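Long-range contacts in ABC sugar (Ribose) transporter, periplasmic substrate-binding subunit (Rhodobacter sphaeroides, PDB 3L49), which probably binds a sugar in the periplasm and hands it to the membrane components of an ABC importer: residues E67-L72 with Y135-C140; S105-I110 with K141-Q146. All coordinates share one frame; numbering follows the deposited sequence.

Contact 1: E67-L72 with Y135-C140; sequences EQLGNL and YSVPVC
In Ser-136, OG lies between the backbone N and the carbonyl carbon (chi1 56°), while Asn-71 turns CG anti to its carbonyl carbon (chi1 -86°); the hydroxyl thereby lies over the face of the Asn-71 amide, nearest OD1. Ser-136 OG donates to Asn-71 OD1 at 2.7 Å. The bond is short, yet it comes from above the amide plane and not along a lone pair. Serine's short side chain, pointing toward the other segment, puts its hydroxyl directly over the amide.

The rest of the contact is van der Waals packing. Val-137 sets CG1 anti to its backbone N (chi1 -176°), which splits the work between its two methyls. CG1 meets Leu-69 CD2 at 3.8 Å, the side chains crossing obliquely, whereas Val-137 CG2 lies 3.8 Å from Asn-71 ND2 and 3.9 Å from Gly-70 O. Gly-70 has positive phi with an extended psi, a backbone shape in which a beta-carbon would collide with the carbonyl O of Leu-69. The second apolar pair is Pro-138 CG against Leu-72 CG at 4.1 Å; first-turn nitrogens have no acceptor one turn back in the helix, so proline's missing N-H costs nothing there.

Val-137 is the N-cap residue of helix 138-152, and Asn-71 holds the same position for helix 72-84, so the two helix starts come together here, although the Asn-71 side chain makes no capping bond and turns to Ser-136 instead. Leu-69 also touches Trp-19 and Asp-20 of helix 18-33 and approaches a bound, unidentified ligand. Strand 64-68, flanked by strands 7-12 and 89-92, delivers the first loop from one lobe of the type I periplasmic binding fold; helix 138-152, pinned by the Cys-140 to Cys-198 disulfide, brings the second from the other lobe, consistent with a closed cleft.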
ATOM      1  N   GLU A  67      -8.827   2.437  11.652  1.00 27.13           N
ATOM      2  CA  GLU A  67      -7.749   3.292  11.196  1.00 18.08           C
ATOM      3  C   GLU A  67      -7.220   2.758   9.859  1.00 16.84           C
ATOM      4  O   GLU A  67      -6.973   1.569   9.721  1.00 16.94           O
ATOM      5  CB  GLU A  67      -6.649   3.334  12.265  1.00 28.20           C
ATOM      6  CG  GLU A  67      -5.720   4.542  12.204  1.00 31.81           C
ATOM      7  CD  GLU A  67      -4.759   4.497  11.030  1.00 48.13           C
ATOM      8  OE1 GLU A  67      -4.304   3.392  10.668  1.00 45.84           O
ATOM      9  OE2 GLU A  67      -4.478   5.570  10.462  1.00 60.10           O
ATOM     10  N   GLN A  68      -7.017   3.640   8.886  1.00 18.61           N
ATOM     11  CA  GLN A  68      -6.485   3.219   7.586  1.00 23.08           C
ATOM     12  C   GLN A  68      -5.174   3.912   7.212  1.00 24.85           C
ATOM     13  O   GLN A  68      -5.125   5.132   7.083  1.00 26.22           O
ATOM     14  CB  GLN A  68      -7.536   3.436   6.503  1.00 19.75           C
ATOM     15  CG  GLN A  68      -7.056   3.210   5.092  1.00 18.84           C
ATOM     16  CD  GLN A  68      -8.180   3.321   4.091  1.00 28.86           C
ATOM     17  OE1 GLN A  68      -9.297   2.880   4.350  1.00 30.37           O
ATOM     18  NE2 GLN A  68      -7.893   3.919   2.935  1.00 31.81           N
ATOM     19  N   LEU A  69      -4.122   3.109   7.050  1.00 35.72           N
ATOM     20  CA  LEU A  69      -2.783   3.550   6.600  1.00 32.48           C
ATOM     21  C   LEU A  69      -2.133   4.661   7.425  1.00 33.72           C
ATOM     22  O   LEU A  69      -2.561   4.954   8.536  1.00 33.21           O
ATOM     23  CB  LEU A  69      -2.786   3.896   5.104  1.00 28.15           C
ATOM     24  CG  LEU A  69      -2.854   2.681   4.178  1.00 41.07           C
ATOM     25  CD1 LEU A  69      -3.501   3.050   2.862  1.00 23.94           C
ATOM     26  CD2 LEU A  69      -1.462   2.067   3.962  1.00 29.17           C
ATOM     27  N   GLY A  70      -1.085   5.271   6.877  1.00 38.24           N
ATOM     28  CA  GLY A  70      -0.371   6.320   7.585  1.00 42.34           C
ATOM     29  C   GLY A  70       0.877   5.828   8.287  1.00 47.82           C
ATOM     30  O   GLY A  70       1.176   4.631   8.286  1.00 46.84           O
ATOM     31  N   ASN A  71       1.601   6.768   8.889  1.00 53.65           N
ATOM     32  CA  ASN A  71       2.838   6.473   9.603  1.00 54.82           C
ATOM     33  C   ASN A  71       2.566   5.995  11.015  1.00 51.46           C
ATOM     34  O   ASN A  71       1.924   6.697  11.801  1.00 40.15           O
ATOM     35  CB  ASN A  71       3.741   7.703   9.632  1.00 56.13           C
ATOM     36  CG  ASN A  71       4.621   7.817   8.400  1.00 61.27           C
ATOM     37  OD1 ASN A  71       5.772   8.229   8.507  1.00 74.15           O
ATOM     38  ND2 ASN A  71       4.095   7.451   7.231  1.00 45.57           N
ATOM     39  N   LEU A  72       3.068   4.796  11.318  1.00 57.15           N
ATOM     40  CA  LEU A  72       2.848   4.127  12.604  1.00 55.76           C
ATOM     41  C   LEU A  72       3.486   4.887  13.768  1.00 50.25           C
ATOM     42  O   LEU A  72       2.862   5.052  14.820  1.00 45.32           O
ATOM     43  CB  LEU A  72       3.408   2.694  12.564  1.00 52.41           C
ATOM     44  CG  LEU A  72       2.660   1.509  13.200  1.00 53.66           C
ATOM     45  CD1 LEU A  72       3.654   0.569  13.877  1.00 52.71           C
ATOM     46  CD2 LEU A  72       1.564   1.917  14.187  1.00 58.69           C
ATOM     47  N   TYR A 135       8.805   3.517   4.012  1.00 30.81           N
ATOM     48  CA  TYR A 135       9.195   2.415   4.900  1.00 26.82           C
ATOM     49  C   TYR A 135       8.561   2.446   6.296  1.00 23.55           C
ATOM     50  O   TYR A 135       8.380   1.400   6.915  1.00 37.69           O
ATOM     51  CB  TYR A 135      10.719   2.339   5.010  1.00 32.04           C
ATOM     52  CG  TYR A 135      11.223   1.031   5.567  1.00 38.48           C
ATOM     53  CD1 TYR A 135      11.268  -0.114   4.769  1.00 34.84           C
ATOM     54  CD2 TYR A 135      11.648   0.931   6.897  1.00 44.63           C
ATOM     55  CE1 TYR A 135      11.730  -1.322   5.278  1.00 40.63           C
ATOM     56  CE2 TYR A 135      12.115  -0.277   7.416  1.00 41.23           C
ATOM     57  CZ  TYR A 135      12.157  -1.395   6.597  1.00 44.38           C
ATOM     58  OH  TYR A 135      12.604  -2.594   7.089  1.00 37.71           O
ATOM     59  N   SER A 136       8.203   3.635   6.772  1.00 25.14           N
ATOM     60  CA  SER A 136       7.467   3.798   8.038  1.00 24.58           C
ATOM     61  C   SER A 136       5.991   3.352   7.975  1.00 33.35           C
ATOM     62  O   SER A 136       5.285   3.357   8.995  1.00 36.33           O
ATOM     63  CB  SER A 136       7.540   5.253   8.487  1.00 28.56           C
ATOM     64  OG  SER A 136       7.046   6.099   7.466  1.00 37.22           O
ATOM     65  N   VAL A 137       5.523   3.002   6.777  1.00 25.19           N
ATOM     66  CA  VAL A 137       4.218   2.376   6.601  1.00 30.94           C
ATOM     67  C   VAL A 137       4.446   0.863   6.646  1.00 31.68           C
ATOM     68  O   VAL A 137       5.227   0.339   5.846  1.00 38.01           O
ATOM     69  CB  VAL A 137       3.567   2.804   5.262  1.00 28.32           C
ATOM     70  CG1 VAL A 137       2.173   2.228   5.114  1.00 29.46           C
ATOM     71  CG2 VAL A 137       3.517   4.309   5.168  1.00 29.71           C
ATOM     72  N   PRO A 138       3.801   0.166   7.610  1.00 33.56           N
ATOM     73  CA  PRO A 138       3.911  -1.284   7.844  1.00 29.02           C
ATOM     74  C   PRO A 138       3.944  -2.181   6.598  1.00 28.26           C
ATOM     75  O   PRO A 138       4.849  -3.011   6.482  1.00 28.14           O
ATOM     76  CB  PRO A 138       2.679  -1.588   8.703  1.00 25.94           C
ATOM     77  CG  PRO A 138       2.497  -0.356   9.500  1.00 23.56           C
ATOM     78  CD  PRO A 138       2.909   0.795   8.605  1.00 36.50           C
ATOM     79  N   VAL A 139       2.988  -2.011   5.679  1.00 24.68           N
ATOM     80  CA  VAL A 139       2.922  -2.855   4.474  1.00 18.27           C
ATOM     81  C   VAL A 139       4.093  -2.639   3.510  1.00 24.08           C
ATOM     82  O   VAL A 139       4.560  -3.578   2.868  1.00 32.37           O
ATOM     83  CB  VAL A 139       1.560  -2.763   3.735  1.00 21.76           C
ATOM     84  CG1 VAL A 139       0.431  -3.116   4.681  1.00  9.94           C
ATOM     85  CG2 VAL A 139       1.325  -1.375   3.105  1.00 22.23           C
ATOM     86  N   CYS A 140       4.608  -1.418   3.458  1.00 26.43           N
ATOM     87  CA  CYS A 140       5.756  -1.116   2.618  1.00 27.72           C
ATOM     88  C   CYS A 140       7.051  -1.599   3.252  1.00 27.04           C
ATOM     89  O   CYS A 140       8.022  -1.886   2.551  1.00 27.39           O
ATOM     90  CB  CYS A 140       5.813   0.382   2.320  1.00 29.48           C
ATOM     91  SG  CYS A 140       4.655   0.899   1.020  1.00 34.73           S
TER

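Contact 2: S105-I110 with K141-Q146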
ATOM      1  N   SER A 105      -3.790  -7.503   3.058  1.00 23.31           N
ATOM      2  CA  SER A 105      -3.436  -8.573   2.132  1.00 17.92           C
ATOM      3  C   SER A 105      -2.222  -9.306   2.673  1.00 24.83           C
ATOM      4  O   SER A 105      -1.639  -8.888   3.679  1.00 34.91           O
ATOM      5  CB  SER A 105      -3.109  -8.005   0.756  1.00 21.57           C
ATOM      6  OG  SER A 105      -4.262  -7.474   0.140  1.00 30.29           O
ATOM      7  N   ASN A 106      -1.834 -10.396   2.013  1.00 20.25           N
ATOM      8  CA  ASN A 106      -0.638 -11.120   2.417  1.00 21.25           C
ATOM      9  C   ASN A 106       0.572 -10.471   1.777  1.00 24.72           C
ATOM     10  O   ASN A 106       0.999 -10.840   0.683  1.00 23.20           O
ATOM     11  CB  ASN A 106      -0.723 -12.604   2.061  1.00 21.81           C
ATOM     12  CG  ASN A 106       0.383 -13.430   2.711  1.00 30.66           C
ATOM     13  OD1 ASN A 106       1.377 -12.892   3.204  1.00 30.79           O
ATOM     14  ND2 ASN A 106       0.213 -14.749   2.712  1.00 27.92           N
ATOM     15  N   ASN A 107       1.138  -9.515   2.495  1.00 27.81           N
ATOM     16  CA  ASN A 107       2.201  -8.676   1.954  1.00 33.61           C
ATOM     17  C   ASN A 107       3.541  -9.375   1.933  1.00 30.37           C
ATOM     18  O   ASN A 107       4.462  -8.948   1.233  1.00 27.79           O
ATOM     19  CB  ASN A 107       2.242  -7.340   2.691  1.00 25.61           C
ATOM     20  CG  ASN A 107       1.095  -6.452   2.283  1.00 20.77           C
ATOM     21  OD1 ASN A 107       1.083  -5.932   1.170  1.00 38.41           O
ATOM     22  ND2 ASN A 107       0.095  -6.305   3.157  1.00 19.26           N
ATOM     23  N   TYR A 108       3.600 -10.475   2.684  1.00 31.63           N
ATOM     24  CA  TYR A 108       4.752 -11.366   2.755  1.00 28.07           C
ATOM     25  C   TYR A 108       4.909 -12.169   1.468  1.00 27.39           C
ATOM     26  O   TYR A 108       6.003 -12.245   0.921  1.00 31.07           O
ATOM     27  CB  TYR A 108       4.588 -12.322   3.937  1.00 24.74           C
ATOM     28  CG  TYR A 108       4.462 -11.644   5.283  1.00 30.03           C
ATOM     29  CD1 TYR A 108       3.211 -11.308   5.808  1.00 33.60           C
ATOM     30  CD2 TYR A 108       5.592 -11.349   6.038  1.00 22.41           C
ATOM     31  CE1 TYR A 108       3.096 -10.692   7.043  1.00 24.25           C
ATOM     32  CE2 TYR A 108       5.484 -10.733   7.263  1.00 18.65           C
ATOM     33  CZ  TYR A 108       4.240 -10.411   7.766  1.00 26.26           C
ATOM     34  OH  TYR A 108       4.150  -9.805   9.004  1.00 26.78           O
ATOM     35  N   SER A 109       3.811 -12.771   1.005  1.00 28.23           N
ATOM     36  CA  SER A 109       3.761 -13.488  -0.273  1.00 28.72           C
ATOM     37  C   SER A 109       3.923 -12.498  -1.416  1.00 26.85           C
ATOM     38  O   SER A 109       4.769 -12.687  -2.291  1.00 23.26           O
ATOM     39  CB  SER A 109       2.423 -14.232  -0.448  1.00 27.53           C
ATOM     40  OG  SER A 109       2.215 -15.210   0.552  1.00 40.44           O
ATOM     41  N   ILE A 110       3.094 -11.452  -1.393  1.00 27.15           N
ATOM     42  CA  ILE A 110       3.143 -10.359  -2.364  1.00 26.21           C
ATOM     43  C   ILE A 110       4.566  -9.837  -2.539  1.00 27.21           C
ATOM     44  O   ILE A 110       5.064  -9.786  -3.663  1.00 31.48           O
ATOM     45  CB  ILE A 110       2.176  -9.216  -1.958  1.00 28.94           C
ATOM     46  CG1 ILE A 110       0.741  -9.565  -2.361  1.00 41.76           C
ATOM     47  CG2 ILE A 110       2.576  -7.866  -2.559  1.00 16.71           C
ATOM     48  CD1 ILE A 110      -0.311  -8.744  -1.620  1.00 46.38           C
ATOM     49  N   LYS A 141       7.054  -1.676   4.580  1.00 28.95           N
ATOM     50  CA  LYS A 141       8.160  -2.259   5.348  1.00 27.43           C
ATOM     51  C   LYS A 141       8.293  -3.737   5.007  1.00 27.24           C
ATOM     52  O   LYS A 141       9.400  -4.221   4.755  1.00 24.91           O
ATOM     53  CB  LYS A 141       7.900  -2.071   6.849  1.00 29.26           C
ATOM     54  CG  LYS A 141       9.096  -2.268   7.768  1.00 38.47           C
ATOM     55  CD  LYS A 141       9.081  -3.623   8.451  1.00 54.35           C
ATOM     56  CE  LYS A 141      10.131  -3.698   9.539  1.00 47.12           C
ATOM     57  NZ  LYS A 141       9.678  -2.974  10.757  1.00 60.90           N
ATOM     58  N   ILE A 142       7.156  -4.439   4.984  1.00 20.08           N
ATOM     59  CA  ILE A 142       7.112  -5.857   4.639  1.00 16.58           C
ATOM     60  C   ILE A 142       7.515  -6.059   3.180  1.00 23.46           C
ATOM     61  O   ILE A 142       8.396  -6.870   2.885  1.00 23.93           O
ATOM     62  CB  ILE A 142       5.719  -6.484   4.903  1.00 22.25           C
ATOM     63  CG1 ILE A 142       5.335  -6.367   6.388  1.00 20.89           C
ATOM     64  CG2 ILE A 142       5.700  -7.947   4.452  1.00 13.12           C
ATOM     65  CD1 ILE A 142       3.818  -6.555   6.667  1.00  9.11           C
ATOM     66  N   ARG A 143       6.893  -5.296   2.277  1.00 25.94           N
ATOM     67  CA  ARG A 143       7.181  -5.396   0.842  1.00 22.90           C
ATOM     68  C   ARG A 143       8.656  -5.157   0.505  1.00 19.62           C
ATOM     69  O   ARG A 143       9.225  -5.857  -0.327  1.00 20.92           O
ATOM     70  CB  ARG A 143       6.289  -4.450   0.044  1.00 26.64           C
ATOM     71  CG  ARG A 143       4.854  -4.924  -0.114  1.00 15.62           C
ATOM     72  CD  ARG A 143       3.956  -3.740  -0.396  1.00 17.13           C
ATOM     73  NE  ARG A 143       2.541  -4.014  -0.168  1.00 11.50           N
ATOM     74  CZ  ARG A 143       1.592  -3.085  -0.194  1.00 25.80           C
ATOM     75  NH1 ARG A 143       1.915  -1.823  -0.435  1.00 18.00           N
ATOM     76  NH2 ARG A 143       0.315  -3.416   0.005  1.00 15.00           N
ATOM     77  N   TYR A 144       9.273  -4.187   1.172  1.00 29.14           N
ATOM     78  CA  TYR A 144      10.697  -3.923   0.995  1.00 26.35           C
ATOM     79  C   TYR A 144      11.575  -5.029   1.571  1.00 25.98           C
ATOM     80  O   TYR A 144      12.530  -5.453   0.916  1.00 30.32           O
ATOM     81  CB  TYR A 144      11.082  -2.571   1.599  1.00 27.71           C
ATOM     82  CG  TYR A 144      12.550  -2.246   1.467  1.00 39.97           C
ATOM     83  CD1 TYR A 144      13.058  -1.711   0.279  1.00 40.04           C
ATOM     84  CD2 TYR A 144      13.437  -2.482   2.523  1.00 26.77           C
ATOM     85  CE1 TYR A 144      14.412  -1.417   0.148  1.00 23.71           C
ATOM     86  CE2 TYR A 144      14.787  -2.189   2.406  1.00 33.61           C
ATOM     87  CZ  TYR A 144      15.262  -1.662   1.216  1.00 34.16           C
ATOM     88  OH  TYR A 144      16.588  -1.375   1.094  1.00 35.37           O
ATOM     89  N   ASP A 145      11.260  -5.479   2.789  1.00 27.10           N
ATOM     90  CA  ASP A 145      12.039  -6.533   3.458  1.00 28.89           C
ATOM     91  C   ASP A 145      12.107  -7.837   2.660  1.00 28.04           C
ATOM     92  O   ASP A 145      13.176  -8.455   2.563  1.00 16.25           O
ATOM     93  CB  ASP A 145      11.493  -6.827   4.859  1.00 32.74           C
ATOM     94  CG  ASP A 145      11.899  -5.776   5.890  1.00 38.77           C
ATOM     95  OD1 ASP A 145      11.272  -5.736   6.971  1.00 34.62           O
ATOM     96  OD2 ASP A 145      12.837  -4.993   5.633  1.00 29.89           O
ATOM     97  N   GLN A 146      10.967  -8.233   2.089  1.00 17.19           N
ATOM     98  CA  GLN A 146      10.862  -9.466   1.308  1.00 16.60           C
ATOM     99  C   GLN A 146      11.661  -9.383   0.028  1.00 18.94           C
ATOM    100  O   GLN A 146      12.291 -10.357  -0.366  1.00 27.32           O
ATOM    101  CB  GLN A 146       9.398  -9.803   0.991  1.00 21.88           C
ATOM    102  CG  GLN A 146       8.516 -10.077   2.225  1.00 12.48           C
ATOM    103  CD  GLN A 146       8.831 -11.415   2.897  1.00 27.90           C
ATOM    104  OE1 GLN A 146       9.735 -11.517   3.721  1.00 35.12           O
ATOM    105  NE2 GLN A 146       8.074 -12.435   2.548  1.00 33.81           N
TER
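Over one face of the Tyr-108 ring lies Ile-142 CG2, 4.0 Å from the centroid, a CH-pi contact; Gln-146 NE2 and Asn-106 OD1 sit at the ring's edge. The guanidinium of Arg-143 is also met at its edge. Asn-107 OD1 lies near its plane and accepts from two nitrogens side-on, Arg-143 NE at 2.8 Å and Arg-143 NH2 at 2.9 Å. Both bonds are bent (139° and 132° at the hydrogen), and NH2 lies on a lone pair of OD1 while NE approaches from above the carbonyl plane. An extended arginine chain from CG to NE spans the gap, and beta-branched Ile-142 also sets CG2 against the backbone carbonyl of Asn-107.

Gln-146, bent at chi2, brings NE2 to Tyr-108 O at 2.6 Å in a nearly straight bond (171°). Asn-106 suits the N-cap, its OD1 accepting from Ser-109 N and, weakly, from Tyr-108 N.

The paired bonds help hold the guanidinium with NH1 turned to O3 of the unidentified ligand, so Asn-107 would be second-shell to whatever binds there. Its neutral amide oxygen takes two N-H groups without itself neutralising the charge, which would probably remain able to polarise a bound ligand.

How the contacts relate
From the N terminus, strand 64-68 leads into residues 67-72, the first half of contact 1. Strand 101-105 then leads to 105-110, opening contact 2 where the chain leaves the first lobe for helix 107-122 and the second. Residues 135-140 close the loop of contact 1, and 141-146, which follow at once in helix 138-152, close that of contact 2, so the two loops cross. That helix ties both together: its start meets the first lobe, its next turns meet helix 107-122. Tyr-135 of the one segment reaches Asp-145 of the next, its OH probably hydrogen-bonded to Asp-145 OD2, and Val-139 CG1 packs on Asn-107 ND2.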